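Long-range contacts in short chain dehydrogenase (Salmonella typhi, PDB 3G1T), which probably catalyses an NAD(P)-dependent oxidation or reduction, as is usual in the short-chain dehydrogenase family: residues G21-G25 against K50-V54; A146-T152 against S189-I195. All coordinates share one frame; numbering follows the deposited sequence.

Both contacts belong to one Rossmann-type fold, a parallel sheet of seven strands flanked by helices, and they lie on opposite sides of the chain's centre, with their own centres 22 Å apart. Contact 1 sets the glycine-rich turn after strand 16-19 against helix 48-62, in the part of the fold that in this family usually receives the dinucleotide; no cofactor is present here. Contact 2 joins strands 147-152 and 190-196 inside the sheet. Their nearest atoms are still about 9 Å apart, so they do not touch. The side chain of A146, in contact 2, lies about 6 Å from a bound magnesium ion.

Contact 1: G21-G25 against K50-V54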
loop_
_atom_site.group_PDB
_atom_site.type_symbol
_atom_site.label_atom_id
_atom_site.label_comp_id
_atom_site.label_asym_id
_atom_site.label_seq_id
_atom_site.Cartn_x
_atom_site.Cartn_y
_atom_site.Cartn_z
ATOM N N GLY A 21 8.636 -9.340 15.422
ATOM C CA GLY A 21 7.944 -10.656 15.269
ATOM C C GLY A 21 8.824 -11.786 15.814
ATOM O O GLY A 21 8.835 -12.881 15.265
ATOM N N ALA A 22 9.612 -11.511 16.865
ATOM C CA ALA A 22 10.661 -12.468 17.255
ATOM C C ALA A 22 10.191 -13.660 18.088
ATOM O O ALA A 22 11.021 -14.496 18.437
ATOM C CB ALA A 22 11.827 -11.783 17.982
ATOM N N SER A 23 8.892 -13.702 18.416
ATOM C CA SER A 23 8.372 -14.685 19.345
ATOM C C SER A 23 8.292 -16.090 18.790
ATOM O O SER A 23 8.371 -17.044 19.547
ATOM C CB SER A 23 6.950 -14.287 19.785
ATOM O OG SER A 23 7.063 -13.328 20.801
ATOM N N ASP A 24 8.077 -16.216 17.495
ATOM C CA ASP A 24 7.989 -17.517 16.868
ATOM C C ASP A 24 8.269 -17.393 15.384
ATOM O O ASP A 24 8.606 -16.298 14.878
ATOM C CB ASP A 24 6.592 -18.150 17.096
ATOM C CG ASP A 24 5.465 -17.230 16.712
ATOM O OD1 ASP A 24 5.562 -16.503 15.698
ATOM O OD2 ASP A 24 4.445 -17.246 17.436
ATOM N N GLY A 25 8.215 -18.518 14.694
ATOM C CA GLY A 25 8.298 -18.534 13.248
ATOM C C GLY A 25 9.616 -17.983 12.711
ATOM O O GLY A 25 10.660 -18.223 13.281
ATOM N N LYS A 50 6.670 -14.941 25.979
ATOM C CA LYS A 50 7.133 -15.604 24.731
ATOM C C LYS A 50 8.515 -15.046 24.272
ATOM O O LYS A 50 9.373 -15.799 23.806
ATOM C CB LYS A 50 6.099 -15.443 23.602
ATOM C CG LYS A 50 4.890 -16.362 23.668
ATOM C CD LYS A 50 4.736 -17.113 22.331
ATOM C CE LYS A 50 3.263 -17.285 21.933
ATOM N NZ LYS A 50 3.082 -18.169 20.725
ATOM N N LEU A 51 8.710 -13.732 24.449
ATOM C CA LEU A 51 9.993 -13.077 24.179
ATOM C C LEU A 51 11.023 -13.516 25.157
ATOM O O LEU A 51 12.174 -13.701 24.772
ATOM C CB LEU A 51 9.901 -11.544 24.242
ATOM C CG LEU A 51 9.221 -10.739 23.121
ATOM C CD1 LEU A 51 9.001 -9.299 23.577
ATOM C CD2 LEU A 51 9.942 -10.781 21.805
ATOM N N ARG A 52 10.641 -13.640 26.426
ATOM C CA ARG A 52 11.598 -14.011 27.438
ATOM C C ARG A 52 12.130 -15.377 27.002
ATOM O O ARG A 52 13.310 -15.616 27.107
ATOM C CB ARG A 52 10.982 -14.054 28.859
ATOM C CG ARG A 52 12.023 -14.447 29.996
ATOM C CD ARG A 52 11.440 -14.578 31.442
ATOM N NE ARG A 52 10.370 -15.556 31.447
ATOM C CZ ARG A 52 10.561 -16.868 31.411
ATOM N NH1 ARG A 52 11.790 -17.403 31.353
ATOM N NH2 ARG A 52 9.501 -17.653 31.390
ATOM N N ARG A 53 11.259 -16.243 26.474
ATOM C CA ARG A 53 11.648 -17.646 26.160
ATOM C C ARG A 53 12.674 -17.668 25.038
ATOM O O ARG A 53 13.620 -18.430 25.068
ATOM C CB ARG A 53 10.424 -18.514 25.792
ATOM C CG ARG A 53 10.736 -19.847 25.107
ATOM C CD ARG A 53 9.456 -20.671 24.805
ATOM N NE ARG A 53 8.802 -21.124 26.041
ATOM C CZ ARG A 53 7.523 -20.897 26.356
ATOM N NH1 ARG A 53 6.714 -20.235 25.517
ATOM N NH2 ARG A 53 7.043 -21.344 27.516
ATOM N N VAL A 54 12.478 -16.806 24.044
ATOM C CA VAL A 54 13.424 -16.788 22.926
ATOM C C VAL A 54 14.750 -16.214 23.421
ATOM O O VAL A 54 15.890 -16.725 23.116
ATOM C CB VAL A 54 12.855 -15.985 21.710
ATOM C CG1 VAL A 54 13.880 -15.885 20.661
ATOM C CG2 VAL A 54 11.605 -16.680 21.111
HETATM O O HOH W 1 8.341 -17.621 22.520
#
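S23 meets helix 48-62 with its hydroxyl: OG rests 3.6 Å from K50 CB and 4.0 Å from L51 CD2. With OG beside the backbone N (chi1 -81°), the group lies against K50 and L51 in helix 48-62, and a side chain as short as serine suits so close an approach. The apolar contacts are modest. L51 CD2 comes within 4.4 Å of A22 CB, while V54 CG2 lies 3.5 Å from A22 O and a similar distance from S23 O, so a methyl branch is laid against two loop carbonyls. A22, L51 and V54 also touch L43 of strand 40-45, which ties both segments to the sheet; the small A22 fits this buried position.

No direct hydrogen bond joins the segments. A water instead donates to S23 O at 3.0 Å and to K50 O, bridging two backbone carbonyls that could not bond to each other. The leg to K50 O is unusually short, and its exact geometry is doubtful.

On the solvent side, D24 OD2 and K50 NZ form a long salt bridge of 3.7 Å. The lysine chain bends at chi2 and chi3 to bring NZ near the carboxylate.

A22, S23 and D24 are the three variable positions of the TGxxxGIG sequence that in short-chain dehydrogenases forms the dinucleotide-binding turn. Backbone hydrogen bonding between A22 and L44 holds this loop to strand 40-45. The link to helix 48-62 is lighter: dispersion, one bridging water and a long, solvent-exposed ion pair, which would probably contribute little energy.

Contact 2: A146-T152 against S189-I195; sequences AGSLVFT and SLRVNCI
R191 and S148 stand side by side on one face of two neighbouring parallel strands in a Rossmann-fold sheet. The beta-alpha-beta unit consists of strand 147-152, helix 165-185 and strand 190-196; the helix makes the crossover, and F151 and C194 pack against it.

Followed outward, the arginine first brings CB 4.2 Å from G147 O, then CG closer to the same oxygen, at 3.5 Å. With CG between the backbone N and carbonyl carbon (chi1 63°), the extended chain carries NE past S148 to S235 OG, its hydrogen-bond partner. S148 CB sits over one guanidinium face, 3.7 Å from R191 CZ; a small residue suits this spot, and its own OG bonds to L230 O. NH1 has a weak bond to L230 O. R191 NH2 donates to A146 O at 3.1 Å, approaching from above the carbonyl plane.

Alternate residues engage through both N and O, L149 with R191 and N193, F151 with N193 and I195, the regular parallel pattern.

On the face carrying L149 and V192, branched aliphatic chains lie side by side, and V192 CG1 meets the edge of the F151 ring at CE2 (3.7 Å). G147 lets L190 CD1 come within 3.6 Å of its carbonyl carbon. On the S148 and N193 side, N193 OD1 accepts from M241 N, while one water donates to S148 OG and L149 O and accepts from N193 ND2 at 2.9 Å.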
loop_
_atom_site.group_PDB
_atom_site.type_symbol
_atom_site.label_atom_id
_atom_site.label_comp_id
_atom_site.label_asym_id
_atom_site.label_seq_id
_atom_site.Cartn_x
_atom_site.Cartn_y
_atom_site.Cartn_z
ATOM N N ALA A 146 27.544 0.363 8.101
ATOM C CA ALA A 146 26.855 -0.194 6.953
ATOM C C ALA A 146 25.492 -0.775 7.423
ATOM O O ALA A 146 25.298 -1.993 7.520
ATOM C CB ALA A 146 27.734 -1.258 6.287
ATOM N N GLY A 147 24.550 0.111 7.680
ATOM C CA GLY A 147 23.247 -0.290 8.302
ATOM C C GLY A 147 22.405 -1.032 7.267
ATOM O O GLY A 147 22.512 -0.813 6.046
ATOM N N SER A 148 21.553 -1.950 7.747
ATOM C CA SER A 148 20.708 -2.756 6.767
ATOM C C SER A 148 19.270 -2.857 7.360
ATOM O O SER A 148 19.093 -3.311 8.491
ATOM C CB SER A 148 21.285 -4.159 6.566
ATOM O OG SER A 148 20.451 -4.930 5.674
ATOM N N LEU A 149 18.304 -2.349 6.617
ATOM C CA LEU A 149 16.867 -2.303 7.043
ATOM C C LEU A 149 16.145 -3.254 6.034
ATOM O O LEU A 149 16.312 -3.165 4.789
ATOM C CB LEU A 149 16.369 -0.857 6.869
ATOM C CG LEU A 149 14.842 -0.598 6.989
ATOM C CD1 LEU A 149 14.421 -0.951 8.412
ATOM C CD2 LEU A 149 14.601 0.858 6.764
ATOM N N VAL A 150 15.428 -4.223 6.590
ATOM C CA VAL A 150 14.849 -5.254 5.772
ATOM C C VAL A 150 13.365 -5.292 6.098
ATOM O O VAL A 150 12.998 -5.338 7.289
ATOM C CB VAL A 150 15.496 -6.655 6.072
ATOM C CG1 VAL A 150 14.695 -7.759 5.260
ATOM C CG2 VAL A 150 17.028 -6.586 5.616
ATOM N N PHE A 151 12.532 -5.288 5.054
ATOM C CA PHE A 151 11.072 -5.498 5.214
ATOM C C PHE A 151 10.684 -6.875 4.725
ATOM O O PHE A 151 11.357 -7.476 3.912
ATOM C CB PHE A 151 10.270 -4.441 4.437
ATOM C CG PHE A 151 10.476 -3.017 4.933
ATOM C CD1 PHE A 151 9.727 -2.494 5.992
ATOM C CD2 PHE A 151 11.490 -2.213 4.332
ATOM C CE1 PHE A 151 9.881 -1.131 6.465
ATOM C CE2 PHE A 151 11.665 -0.868 4.807
ATOM C CZ PHE A 151 10.921 -0.326 5.824
ATOM N N THR A 152 9.542 -7.376 5.249
ATOM C CA THR A 152 8.978 -8.670 4.775
ATOM C C THR A 152 7.911 -8.415 3.721
ATOM O O THR A 152 6.963 -7.661 3.932
ATOM C CB THR A 152 8.403 -9.435 5.987
ATOM O OG1 THR A 152 9.436 -9.649 6.938
ATOM C CG2 THR A 152 7.858 -10.814 5.452
ATOM N N SER A 189 25.030 5.338 4.095
ATOM C CA SER A 189 25.583 4.116 4.713
ATOM C C SER A 189 24.487 3.068 4.978
ATOM O O SER A 189 24.807 1.913 5.302
ATOM C CB SER A 189 26.238 4.457 6.047
ATOM O OG SER A 189 25.296 5.007 6.963
ATOM N N LEU A 190 23.243 3.458 4.714
ATOM C CA LEU A 190 22.046 2.583 4.971
ATOM C C LEU A 190 21.502 2.002 3.705
ATOM O O LEU A 190 21.062 2.739 2.817
ATOM C CB LEU A 190 20.922 3.418 5.616
ATOM C CG LEU A 190 19.616 2.699 6.044
ATOM C CD1 LEU A 190 19.718 1.331 6.946
ATOM C CD2 LEU A 190 18.679 3.812 6.700
ATOM N N ARG A 191 21.448 0.645 3.632
ATOM C CA ARG A 191 20.779 -0.016 2.552
ATOM C C ARG A 191 19.428 -0.589 2.996
ATOM O O ARG A 191 19.205 -0.853 4.228
ATOM C CB ARG A 191 21.637 -1.106 1.971
ATOM C CG ARG A 191 21.944 -2.233 2.953
ATOM C CD ARG A 191 23.019 -3.140 2.364
ATOM N NE ARG A 191 23.390 -4.314 3.229
ATOM C CZ ARG A 191 24.169 -4.254 4.303
ATOM N NH1 ARG A 191 24.454 -5.386 5.008
ATOM N NH2 ARG A 191 24.679 -3.100 4.703
ATOM N N VAL A 192 18.518 -0.671 2.031
ATOM C CA VAL A 192 17.067 -0.986 2.440
ATOM C C VAL A 192 16.532 -1.942 1.429
ATOM O O VAL A 192 16.543 -1.621 0.246
ATOM C CB VAL A 192 16.175 0.306 2.394
ATOM C CG1 VAL A 192 14.778 0.044 2.977
ATOM C CG2 VAL A 192 16.905 1.488 3.087
ATOM N N ASN A 193 15.927 -3.063 1.853
ATOM C CA ASN A 193 15.535 -4.066 0.840
ATOM C C ASN A 193 14.388 -4.878 1.385
ATOM O O ASN A 193 14.083 -4.716 2.551
ATOM C CB ASN A 193 16.673 -5.049 0.624
ATOM C CG ASN A 193 17.843 -4.410 -0.087
ATOM O OD1 ASN A 193 17.776 -4.180 -1.303
ATOM N ND2 ASN A 193 18.933 -4.125 0.662
ATOM N N CYS A 194 13.714 -5.612 0.514
ATOM C CA CYS A 194 12.699 -6.590 1.023
ATOM C C CYS A 194 13.092 -8.047 0.869
ATOM O O CYS A 194 13.850 -8.398 -0.071
ATOM C CB CYS A 194 11.413 -6.417 0.220
ATOM S SG CYS A 194 10.416 -4.954 0.735
ATOM N N ILE A 195 12.545 -8.889 1.753
ATOM C CA ILE A 195 12.619 -10.377 1.596
ATOM C C ILE A 195 11.205 -10.995 1.498
ATOM O O ILE A 195 10.320 -10.675 2.332
ATOM C CB ILE A 195 13.368 -11.038 2.792
ATOM C CG1 ILE A 195 14.846 -10.697 2.760
ATOM C CG2 ILE A 195 13.216 -12.647 2.758
ATOM C CD1 ILE A 195 15.725 -11.567 3.678
HETATM O O HOH W 2 24.341 3.164 8.413
HETATM O O HOH W 3 18.680 -4.160 3.521
#